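PDB 3QO8: serine--tRNA ligase, cytoplasmic from Candida albicans, which charges tRNA(Ser) with serine in two steps, first activating the amino acid with ATP to Ser-AMP and then transferring it to the acceptor end of the tRNA. Local coordinates for residues Ala190-Gly195 with Ser406-Thr411; Tyr327-Leu332 with Pro428-Lys433; Asn345-Lys350 with Ser371-Tyr376. One frame throughout, in Å; residues are numbered along the deposited sequence.

Overall arrangement
All three contacts lie in the class II catalytic core. Contacts 1 and 2 are neighbours, their centres about 11 Å apart, and they touch directly: Y194 OH of contact 1 lies 2.6 Å from S329 OG of contact 2, a probable hydrogen bond. Their segments alternate along the chain, in the order 190-195, 327-332, 406-411, 428-433. Contact 3 (345-350 with 371-376) is nested inside both loops, with its centre about 25 Å from that of contact 1 and 31 Å from that of contact 2. Contacts 1 and 3 reach the same mixed sheet. The set therefore runs from the dimer-facing helix 183-200, past the catalytic site, to the far end of strand 363-372, while contact 2 borders a separate ligand pocket.

Contact 1. Residues Ala190-Gly195 with Ser406-Thr411; sequences ALINYG and SATERT. With SSA (5'-O-(N-(L-seryl)-sulfamoyl)adenosine), chain B.
Motif 1 meets motif 3 of the class II synthetase fold where L191 and I192, on helix 183-200, pack against T408 and T411 in the first turn of helix 408-419. No hydrogen bond joins the two segments, and the 210 Å² buried between them comes from mainly apolar packing. L191 has the largest share: its CB lies 3.8 Å from T408 CG2, and its branch CD1 reaches T411 CG2 at 3.8 Å, the leucine crossing the threonine obliquely. I192 brings CG1 to 3.8 Å from T408 CG2, so this one methyl meets both neighbours. The T408 chi1 of 60° allows it, setting CG2 anti to the carbonyl carbon while OG1, between N and C, bonds to N188 OD1. T411 turns its hydroxyl inward within its own segment: OG1 receives a bond from S406 OG (2.9 Å) and donates to A407 O (3.0 Å), which also accepts T411 N. These bonds tie the strand end to the helix start, with A407 as N-cap. I192 also packs on Q189 of the second subunit, consistent with the role of motif 1 in dimerisation. R410, the motif 3 arginine, bonds through NE to F293 O and through NH1 to E366 O, which fixes its guanidinium beside the seryl-adenylate analogue. A407 CB touches the ribose C1' of that ligand at 3.4 Å, and the ribose C2' sits over one guanidinium face, offset toward the rim.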
loop_
_atom_site.group_PDB
_atom_site.type_symbol
_atom_site.label_atom_id
_atom_site.label_comp_id
_atom_site.label_asym_id
_atom_site.label_seq_id
_atom_site.Cartn_x
_atom_site.Cartn_y
_atom_site.Cartn_z
ATOM N N ALA A 190 11.815 9.322 -9.617
ATOM C CA ALA A 190 12.142 10.644 -10.121
ATOM C C ALA A 190 10.904 11.532 -10.091
ATOM O O ALA A 190 10.959 12.662 -9.621
ATOM C CB ALA A 190 12.732 10.564 -11.569
ATOM N N LEU A 191 9.787 11.030 -10.610
ATOM C CA LEU A 191 8.554 11.828 -10.620
ATOM C C LEU A 191 8.048 12.144 -9.212
ATOM O O LEU A 191 7.604 13.258 -8.936
ATOM C CB LEU A 191 7.455 11.137 -11.425
ATOM C CG LEU A 191 7.669 11.303 -12.935
ATOM C CD1 LEU A 191 6.845 10.300 -13.686
ATOM C CD2 LEU A 191 7.317 12.738 -13.347
ATOM N N ILE A 192 8.121 11.163 -8.321
ATOM C CA ILE A 192 7.707 11.391 -6.945
ATOM C C ILE A 192 8.551 12.510 -6.305
ATOM O O ILE A 192 8.018 13.447 -5.704
ATOM C CB ILE A 192 7.848 10.103 -6.117
ATOM C CG1 ILE A 192 6.804 9.069 -6.559
ATOM C CG2 ILE A 192 7.707 10.414 -4.639
ATOM C CD1 ILE A 192 7.116 7.641 -6.093
ATOM N N ASN A 193 9.869 12.418 -6.443
ATOM C CA ASN A 193 10.761 13.403 -5.814
ATOM C C ASN A 193 10.779 14.768 -6.490
ATOM O O ASN A 193 10.838 15.818 -5.827
ATOM C CB ASN A 193 12.175 12.833 -5.692
ATOM C CG ASN A 193 12.237 11.710 -4.686
ATOM O OD1 ASN A 193 11.744 11.846 -3.573
ATOM N ND2 ASN A 193 12.817 10.593 -5.075
ATOM N N TYR A 194 10.717 14.762 -7.811
ATOM C CA TYR A 194 10.594 16.029 -8.533
ATOM C C TYR A 194 9.291 16.727 -8.132
ATOM O O TYR A 194 9.286 17.916 -7.794
ATOM C CB TYR A 194 10.694 15.826 -10.052
ATOM C CG TYR A 194 10.436 17.100 -10.831
ATOM C CD1 TYR A 194 11.057 18.294 -10.465
ATOM C CD2 TYR A 194 9.541 17.117 -11.897
ATOM C CE1 TYR A 194 10.816 19.467 -11.155
ATOM C CE2 TYR A 194 9.293 18.288 -12.601
ATOM C CZ TYR A 194 9.938 19.458 -12.223
ATOM O OH TYR A 194 9.702 20.626 -12.909
ATOM N N GLY A 195 8.197 15.974 -8.125
ATOM C CA GLY A 195 6.903 16.502 -7.725
ATOM C C GLY A 195 6.894 17.103 -6.327
ATOM O O GLY A 195 6.331 18.188 -6.118
ATOM N N SER A 406 0.955 14.861 -10.058
ATOM C CA SER A 406 1.325 13.768 -10.960
ATOM C C SER A 406 0.937 12.405 -10.416
ATOM O O SER A 406 1.397 12.012 -9.345
ATOM C CB SER A 406 2.824 13.777 -11.270
ATOM O OG SER A 406 3.180 12.675 -12.107
ATOM N N ALA A 407 0.067 11.708 -11.143
ATOM C CA ALA A 407 -0.118 10.279 -10.946
ATOM C C ALA A 407 1.041 9.648 -11.698
ATOM O O ALA A 407 1.105 9.717 -12.924
ATOM C CB ALA A 407 -1.443 9.834 -11.521
ATOM N N THR A 408 1.995 9.074 -10.973
ATOM C CA THR A 408 3.316 8.885 -11.565
ATOM C C THR A 408 3.380 7.806 -12.661
ATOM O O THR A 408 4.017 8.010 -13.700
ATOM C CB THR A 408 4.406 8.645 -10.480
ATOM O OG1 THR A 408 4.077 7.472 -9.731
ATOM C CG2 THR A 408 4.459 9.844 -9.499
ATOM N N GLU A 409 2.759 6.659 -12.432
ATOM C CA GLU A 409 2.796 5.606 -13.449
ATOM C C GLU A 409 2.137 6.108 -14.753
ATOM O O GLU A 409 2.658 5.874 -15.847
ATOM C CB GLU A 409 2.125 4.319 -12.963
ATOM C CG GLU A 409 3.057 3.418 -12.076
ATOM C CD GLU A 409 3.085 3.815 -10.599
ATOM O OE1 GLU A 409 2.403 4.780 -10.215
ATOM O OE2 GLU A 409 3.812 3.153 -9.814
ATOM N N ARG A 410 1.001 6.793 -14.642
ATOM C CA ARG A 410 0.339 7.302 -15.853
ATOM C C ARG A 410 1.147 8.423 -16.506
ATOM O O ARG A 410 1.229 8.522 -17.737
ATOM C CB ARG A 410 -1.109 7.744 -15.596
ATOM C CG ARG A 410 -1.824 8.130 -16.904
ATOM C CD ARG A 410 -3.304 8.479 -16.705
ATOM N NE ARG A 410 -4.060 7.303 -16.291
ATOM C CZ ARG A 410 -5.382 7.278 -16.184
ATOM N NH1 ARG A 410 -6.093 8.364 -16.491
ATOM N NH2 ARG A 410 -5.988 6.163 -15.795
ATOM N N THR A 411 1.770 9.263 -15.684
ATOM C CA THR A 411 2.665 10.281 -16.211
ATOM C C THR A 411 3.853 9.647 -16.940
ATOM O O THR A 411 4.294 10.151 -17.955
ATOM C CB THR A 411 3.153 11.237 -15.105
ATOM O OG1 THR A 411 2.031 11.982 -14.626
ATOM C CG2 THR A 411 4.194 12.208 -15.648
HETATM N N10 SSA B . -7.725 13.483 -5.533
HETATM C CA SSA B . -8.150 13.711 -6.912
HETATM C CB SSA B . -7.135 14.596 -7.634
HETATM O OG SSA B . -5.906 13.876 -7.857
HETATM C C9 SSA B . -8.300 12.403 -7.637
HETATM O O9 SSA B . -7.976 11.341 -7.117
HETATM N N8 SSA B . -8.795 12.472 -8.868
HETATM S S1 SSA B . -8.746 11.247 -9.899
HETATM O O1S SSA B . -9.624 10.171 -9.540
HETATM O O2S SSA B . -9.081 11.738 -11.195
HETATM O "O5'" SSA B . -7.304 10.711 -9.990
HETATM C "C5'" SSA B . -6.216 11.581 -10.250
HETATM C "C4'" SSA B . -5.334 10.976 -11.347
HETATM O "O4'" SSA B . -4.807 9.690 -11.000
HETATM C "C3'" SSA B . -6.061 10.736 -12.652
HETATM O "O3'" SSA B . -6.207 11.972 -13.366
HETATM C "C2'" SSA B . -5.119 9.747 -13.328
HETATM O "O2'" SSA B . -3.989 10.437 -13.896
HETATM C "C1'" SSA B . -4.610 8.897 -12.164
HETATM N N9 SSA B . -5.399 7.653 -12.053
HETATM C C8 SSA B . -6.684 7.541 -11.680
HETATM N N7 SSA B . -7.033 6.237 -11.722
HETATM C C5 SSA B . -5.949 5.543 -12.117
HETATM C C6 SSA B . -5.706 4.199 -12.323
HETATM N N6 SSA B . -6.705 3.313 -12.120
HETATM N N1 SSA B . -4.477 3.800 -12.725
HETATM C C2 SSA B . -3.501 4.694 -12.922
HETATM N N3 SSA B . -3.705 6.002 -12.719
HETATM C C4 SSA B . -4.924 6.443 -12.330
#

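Contact 2. Residues Tyr327-Leu332 with Pro428-Lys433; sequences YQSLGL and PEVLRK. With SSA (5'-O-(N-(L-seryl)-sulfamoyl)adenosine), chain D.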
loop_
_atom_site.group_PDB
_atom_site.type_symbol
_atom_site.label_atom_id
_atom_site.label_comp_id
_atom_site.label_asym_id
_atom_site.label_seq_id
_atom_site.Cartn_x
_atom_site.Cartn_y
_atom_site.Cartn_z
ATOM N N TYR A 327 3.640 20.151 -16.041
ATOM C CA TYR A 327 3.683 19.445 -17.330
ATOM C C TYR A 327 4.469 20.200 -18.389
ATOM O O TYR A 327 5.141 19.599 -19.238
ATOM C CB TYR A 327 2.279 19.012 -17.800
ATOM C CG TYR A 327 1.815 17.954 -16.850
ATOM C CD1 TYR A 327 2.265 16.654 -16.977
ATOM C CD2 TYR A 327 1.025 18.273 -15.756
ATOM C CE1 TYR A 327 1.906 15.678 -16.058
ATOM C CE2 TYR A 327 0.659 17.300 -14.830
ATOM C CZ TYR A 327 1.106 16.011 -14.990
ATOM O OH TYR A 327 0.764 15.041 -14.064
ATOM N N GLN A 328 4.419 21.523 -18.325
ATOM C CA GLN A 328 5.248 22.312 -19.228
ATOM C C GLN A 328 6.719 22.004 -18.987
ATOM O O GLN A 328 7.507 21.907 -19.933
ATOM C CB GLN A 328 4.988 23.802 -19.037
ATOM C CG GLN A 328 3.639 24.221 -19.544
ATOM C CD GLN A 328 3.452 25.709 -19.467
ATOM O OE1 GLN A 328 4.426 26.458 -19.429
ATOM N NE2 GLN A 328 2.198 26.154 -19.444
ATOM N N SER A 329 7.077 21.831 -17.718
ATOM C CA SER A 329 8.466 21.575 -17.336
ATOM C C SER A 329 8.938 20.206 -17.830
ATOM O O SER A 329 10.134 19.968 -17.995
ATOM C CB SER A 329 8.639 21.691 -15.815
ATOM O OG SER A 329 8.320 20.475 -15.161
ATOM N N LEU A 330 7.989 19.309 -18.079
ATOM C CA LEU A 330 8.312 18.000 -18.634
ATOM C C LEU A 330 8.196 17.985 -20.152
ATOM O O LEU A 330 8.478 16.970 -20.788
ATOM C CB LEU A 330 7.385 16.927 -18.050
ATOM C CG LEU A 330 7.580 16.590 -16.572
ATOM C CD1 LEU A 330 6.377 15.809 -16.021
ATOM C CD2 LEU A 330 8.865 15.794 -16.413
ATOM N N GLY A 331 7.765 19.105 -20.730
ATOM C CA GLY A 331 7.653 19.217 -22.177
ATOM C C GLY A 331 6.543 18.362 -22.769
ATOM O O GLY A 331 6.657 17.858 -23.891
ATOM N N LEU A 332 5.451 18.207 -22.030
ATOM C CA LEU A 332 4.352 17.352 -22.488
ATOM C C LEU A 332 3.189 18.219 -22.975
ATOM O O LEU A 332 2.664 19.024 -22.205
ATOM C CB LEU A 332 3.899 16.394 -21.361
ATOM C CG LEU A 332 4.988 15.482 -20.779
ATOM C CD1 LEU A 332 4.504 14.650 -19.584
ATOM C CD2 LEU A 332 5.573 14.565 -21.858
ATOM N N PRO A 428 13.618 13.042 -19.753
ATOM C CA PRO A 428 13.282 14.467 -19.636
ATOM C C PRO A 428 14.327 15.212 -18.790
ATOM O O PRO A 428 14.708 14.739 -17.726
ATOM C CB PRO A 428 11.926 14.447 -18.931
ATOM C CG PRO A 428 11.298 13.134 -19.403
ATOM C CD PRO A 428 12.454 12.164 -19.512
ATOM N N GLU A 429 14.786 16.364 -19.258
ATOM C CA GLU A 429 15.878 17.060 -18.577
ATOM C C GLU A 429 15.661 17.272 -17.073
ATOM O O GLU A 429 16.562 17.007 -16.294
ATOM C CB GLU A 429 16.224 18.380 -19.272
ATOM C CG GLU A 429 17.629 18.890 -18.968
ATOM C CD GLU A 429 17.748 19.531 -17.595
ATOM O OE1 GLU A 429 16.717 19.997 -17.058
ATOM O OE2 GLU A 429 18.877 19.569 -17.053
ATOM N N VAL A 430 14.482 17.737 -16.664
ATOM C CA VAL A 430 14.232 18.015 -15.247
ATOM C C VAL A 430 14.293 16.782 -14.351
ATOM O O VAL A 430 14.449 16.925 -13.148
ATOM C CB VAL A 430 12.867 18.704 -14.997
ATOM C CG1 VAL A 430 12.765 19.993 -15.791
ATOM C CG2 VAL A 430 11.717 17.759 -15.335
ATOM N N LEU A 431 14.169 15.582 -14.921
ATOM C CA LEU A 431 14.172 14.365 -14.100
ATOM C C LEU A 431 15.575 13.791 -13.924
ATOM O O LEU A 431 15.812 12.984 -13.031
ATOM C CB LEU A 431 13.259 13.285 -14.710
ATOM C CG LEU A 431 11.765 13.604 -14.772
ATOM C CD1 LEU A 431 10.988 12.449 -15.388
ATOM C CD2 LEU A 431 11.221 13.934 -13.370
ATOM N N ARG A 432 16.499 14.206 -14.788
ATOM C CA ARG A 432 17.832 13.600 -14.828
ATOM C C ARG A 432 18.559 13.590 -13.493
ATOM O O ARG A 432 19.211 12.606 -13.144
ATOM C CB ARG A 432 18.695 14.272 -15.906
ATOM C CG ARG A 432 18.248 13.886 -17.309
ATOM C CD ARG A 432 18.888 14.742 -18.412
ATOM N NE ARG A 432 18.167 14.544 -19.668
ATOM C CZ ARG A 432 18.494 15.113 -20.823
ATOM N NH1 ARG A 432 19.538 15.932 -20.883
ATOM N NH2 ARG A 432 17.771 14.867 -21.915
ATOM N N LYS A 433 18.431 14.675 -12.738
ATOM C CA LYS A 433 19.173 14.796 -11.493
ATOM C C LYS A 433 18.634 13.833 -10.439
ATOM O O LYS A 433 19.296 13.594 -9.434
ATOM C CB LYS A 433 19.156 16.237 -10.971
ATOM C CG LYS A 433 17.817 16.674 -10.388
ATOM C CD LYS A 433 17.864 18.103 -9.868
ATOM C CE LYS A 433 17.572 18.164 -8.373
ATOM N NZ LYS A 433 18.610 17.482 -7.536
HETATM N N10 SSA D . 12.038 26.578 -23.281
HETATM C CA SSA D . 13.054 25.542 -23.260
HETATM C CB SSA D . 13.577 25.395 -21.834
HETATM O OG SSA D . 14.527 24.325 -21.764
HETATM C C9 SSA D . 12.459 24.242 -23.731
HETATM O O9 SSA D . 13.153 23.245 -23.839
HETATM N N8 SSA D . 11.156 24.249 -24.009
HETATM S S1 SSA D . 10.369 22.891 -24.350
HETATM O O1S SSA D . 8.957 23.146 -24.296
HETATM O O2S SSA D . 10.745 22.428 -25.660
HETATM O "O5'" SSA D . 10.757 21.818 -23.316
HETATM C "C5'" SSA D . 10.141 21.759 -22.031
HETATM C "C4'" SSA D . 11.015 20.894 -21.128
HETATM O "O4'" SSA D . 10.901 19.511 -21.474
HETATM C "C3'" SSA D . 12.487 21.242 -21.275
HETATM O "O3'" SSA D . 12.908 22.135 -20.239
HETATM C "C2'" SSA D . 13.212 19.921 -21.156
HETATM O "O2'" SSA D . 13.623 19.710 -19.808
HETATM C "C1'" SSA D . 12.180 18.871 -21.520
HETATM N N9 SSA D . 12.499 18.405 -22.890
HETATM C C8 SSA D . 11.860 18.728 -24.028
HETATM N N7 SSA D . 12.478 18.102 -25.059
HETATM C C5 SSA D . 13.510 17.390 -24.554
HETATM C C6 SSA D . 14.476 16.563 -25.112
HETATM N N6 SSA D . 14.514 16.329 -26.450
HETATM N N1 SSA D . 15.392 15.991 -24.298
HETATM C C2 SSA D . 15.374 16.203 -22.974
HETATM N N3 SSA D . 14.451 16.993 -22.411
HETATM C C4 SSA D . 13.517 17.595 -23.184
HETATM O O HOH W 1 12.196 18.179 -18.498
#
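L330 and P428 mark the closest backbone approach, 6.2 Å between their CA atoms, where the end of helix 312-329 meets the helical-torsion turn of 428-433. The helix closes in a Schellman motif: G331 has a phi of 69°, with G331 N bonded to Q328 O and L332 N to Y327 O. Residues 429-433 lack the regular helical bonds; L431 N bonds to P428 O instead. Between the side chains, L330 CD2 is the hub. It touches V430 CG2 at 3.6 Å and L431 CG at 4.0 Å, both side chains lying roughly at right angles to the leucine, and P428 CB at 4.2 Å. The V430 chi1 of -57° sets CG1 anti to the carbonyl carbon, 3.4 Å from S329 O, and CG2 between N and the carbonyl carbon, against L330. A water joins the backbones, donating to S329 O at 2.8 Å and accepting from V430 N at 3.0 Å; it also bonds to the ribose O2' of the bound analogue, direction left open. E429 N donates to adenine N3 at 3.2 Å, with an N-H...N angle of 148°. Together helix end and turn wall part of a second pocket for the analogue, distinct from the catalytic one.

Contact 3. Residues Asn345-Lys350 with Ser371-Tyr376; sequences NNAAAK and SNCTDY
A349 and K350 grip N372 by its backbone, and here the contact is tightest. A349 N donates to N372 O at 2.9 Å with an angle of 156°, and N372 N returns a bond to K350 O at 3.1 Å. Both donors approach nearly along the C=O axis of their acceptor. A close CA-H...O contact thickens this end, S371 CA lying 3.3 Å from K350 O. Next along, the CA atoms of A348 and C373 come within 4.4 Å, a separation that leaves little between the two backbones.

Two residues facing one make this a classic beta bulge, at the point where strand 350-358 starts to pair antiparallel with strand 363-372 in the central sheet of the class II core. Strand 363-372 also carries E366 and S369, which bind magnesium. Beyond the bulge N372 OD1 accepts T374 N in an Asx turn, and a type II' turn from C373 to Y376 carries the chain away from the sheet. Between the two ends of the contact a second CA-H...O approach brings C373 CA to 3.2 Å from A347 O.

At the other end, next to partly exposed residues of the turn N345 to A348, no hydrogen bond links the segments; the Y376 ring packs on the backbone and side chains of N346 and A347. A347 CB touches C373 SG and Y376 CD2, each at 3.8 Å. The tyrosine has CG anti to its backbone N (chi1 -167°), which swings the ring under that turn, with N346 O 3.7 Å above the centre of one face. N346 CB lies beside the phenol end, 3.6 Å from Y376 OH, and that hydroxyl bonds to V108 O. K350 leads its charged end away from the contact, NZ bonding to S115 OG.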
loop_
_atom_site.group_PDB
_atom_site.type_symbol
_atom_site.label_atom_id
_atom_site.label_comp_id
_atom_site.label_asym_id
_atom_site.label_seq_id
_atom_site.Cartn_x
_atom_site.Cartn_y
_atom_site.Cartn_z
ATOM N N ASN A 345 -18.259 14.633 -9.562
ATOM C CA ASN A 345 -18.605 13.885 -8.351
ATOM C C ASN A 345 -19.317 14.811 -7.362
ATOM O O ASN A 345 -19.283 16.029 -7.539
ATOM C CB ASN A 345 -17.367 13.203 -7.727
ATOM C CG ASN A 345 -16.429 14.179 -7.018
ATOM O OD1 ASN A 345 -16.833 15.249 -6.581
ATOM N ND2 ASN A 345 -15.167 13.787 -6.879
ATOM N N ASN A 346 -19.950 14.242 -6.332
ATOM C CA ASN A 346 -20.767 15.015 -5.400
ATOM C C ASN A 346 -20.045 16.200 -4.766
ATOM O O ASN A 346 -20.645 17.243 -4.536
ATOM C CB ASN A 346 -21.300 14.129 -4.261
ATOM C CG ASN A 346 -22.300 13.098 -4.729
ATOM O OD1 ASN A 346 -22.765 13.131 -5.864
ATOM N ND2 ASN A 346 -22.635 12.163 -3.846
ATOM N N ALA A 347 -18.765 16.038 -4.450
ATOM C CA ALA A 347 -18.068 17.073 -3.694
ATOM C C ALA A 347 -17.702 18.292 -4.542
ATOM O O ALA A 347 -17.605 19.400 -4.025
ATOM C CB ALA A 347 -16.817 16.490 -2.978
ATOM N N ALA A 348 -17.513 18.090 -5.846
ATOM C CA ALA A 348 -16.972 19.141 -6.700
ATOM C C ALA A 348 -18.031 20.144 -7.139
ATOM O O ALA A 348 -19.064 19.758 -7.682
ATOM C CB ALA A 348 -16.294 18.525 -7.928
ATOM N N ALA A 349 -17.768 21.430 -6.898
ATOM C CA ALA A 349 -18.593 22.496 -7.453
ATOM C C ALA A 349 -18.093 22.856 -8.855
ATOM O O ALA A 349 -18.855 23.354 -9.674
ATOM C CB ALA A 349 -18.580 23.730 -6.552
ATOM N N LYS A 350 -16.815 22.590 -9.116
ATOM C CA LYS A 350 -16.202 22.865 -10.417
ATOM C C LYS A 350 -14.981 21.980 -10.566
ATOM O O LYS A 350 -14.240 21.790 -9.594
ATOM C CB LYS A 350 -15.771 24.332 -10.495
ATOM C CG LYS A 350 -15.185 24.759 -11.844
ATOM C CD LYS A 350 -14.770 26.220 -11.818
ATOM C CE LYS A 350 -14.223 26.676 -13.171
ATOM N NZ LYS A 350 -15.247 26.684 -14.267
ATOM N N SER A 371 -10.207 20.150 -8.583
ATOM C CA SER A 371 -11.569 20.407 -8.130
ATOM C C SER A 371 -11.616 21.413 -6.997
ATOM O O SER A 371 -10.806 21.356 -6.084
ATOM C CB SER A 371 -12.210 19.111 -7.624
ATOM O OG SER A 371 -12.262 18.125 -8.640
ATOM N N ASN A 372 -12.580 22.324 -7.059
ATOM C CA ASN A 372 -12.965 23.125 -5.904
ATOM C C ASN A 372 -14.193 22.467 -5.298
ATOM O O ASN A 372 -15.246 22.379 -5.944
ATOM C CB ASN A 372 -13.285 24.567 -6.301
ATOM C CG ASN A 372 -13.508 25.474 -5.096
ATOM O OD1 ASN A 372 -13.600 25.007 -3.956
ATOM N ND2 ASN A 372 -13.600 26.777 -5.349
ATOM N N CYS A 373 -14.042 21.967 -4.075
ATOM C CA CYS A 373 -15.117 21.274 -3.373
ATOM C C CYS A 373 -15.770 22.203 -2.347
ATOM O O CYS A 373 -16.549 21.761 -1.497
ATOM C CB CYS A 373 -14.572 19.995 -2.694
ATOM S SG CYS A 373 -13.920 18.772 -3.912
ATOM N N THR A 374 -15.455 23.492 -2.445
ATOM C CA THR A 374 -15.921 24.494 -1.484
ATOM C C THR A 374 -15.959 23.917 -0.058
ATOM O O THR A 374 -14.944 23.382 0.406
ATOM C CB THR A 374 -17.260 25.182 -1.918
ATOM O OG1 THR A 374 -18.324 24.223 -1.991
ATOM C CG2 THR A 374 -17.095 25.854 -3.278
ATOM N N ASP A 375 -17.090 24.011 0.638
ATOM C CA ASP A 375 -17.144 23.506 2.019
ATOM C C ASP A 375 -17.957 22.228 2.184
ATOM O O ASP A 375 -18.451 21.948 3.269
ATOM C CB ASP A 375 -17.691 24.574 2.971
ATOM C CG ASP A 375 -19.065 25.089 2.546
ATOM O OD1 ASP A 375 -19.758 24.393 1.775
ATOM O OD2 ASP A 375 -19.452 26.189 2.993
ATOM N N TYR A 376 -18.101 21.461 1.110
ATOM C CA TYR A 376 -18.903 20.240 1.129
ATOM C C TYR A 376 -18.273 19.205 2.067
ATOM O O TYR A 376 -18.964 18.569 2.862
ATOM C CB TYR A 376 -18.983 19.678 -0.290
ATOM C CG TYR A 376 -20.012 18.590 -0.537
ATOM C CD1 TYR A 376 -21.337 18.913 -0.812
ATOM C CD2 TYR A 376 -19.650 17.245 -0.529
ATOM C CE1 TYR A 376 -22.275 17.930 -1.062
ATOM C CE2 TYR A 376 -20.581 16.252 -0.777
ATOM C CZ TYR A 376 -21.893 16.603 -1.044
ATOM O OH TYR A 376 -22.829 15.633 -1.312
#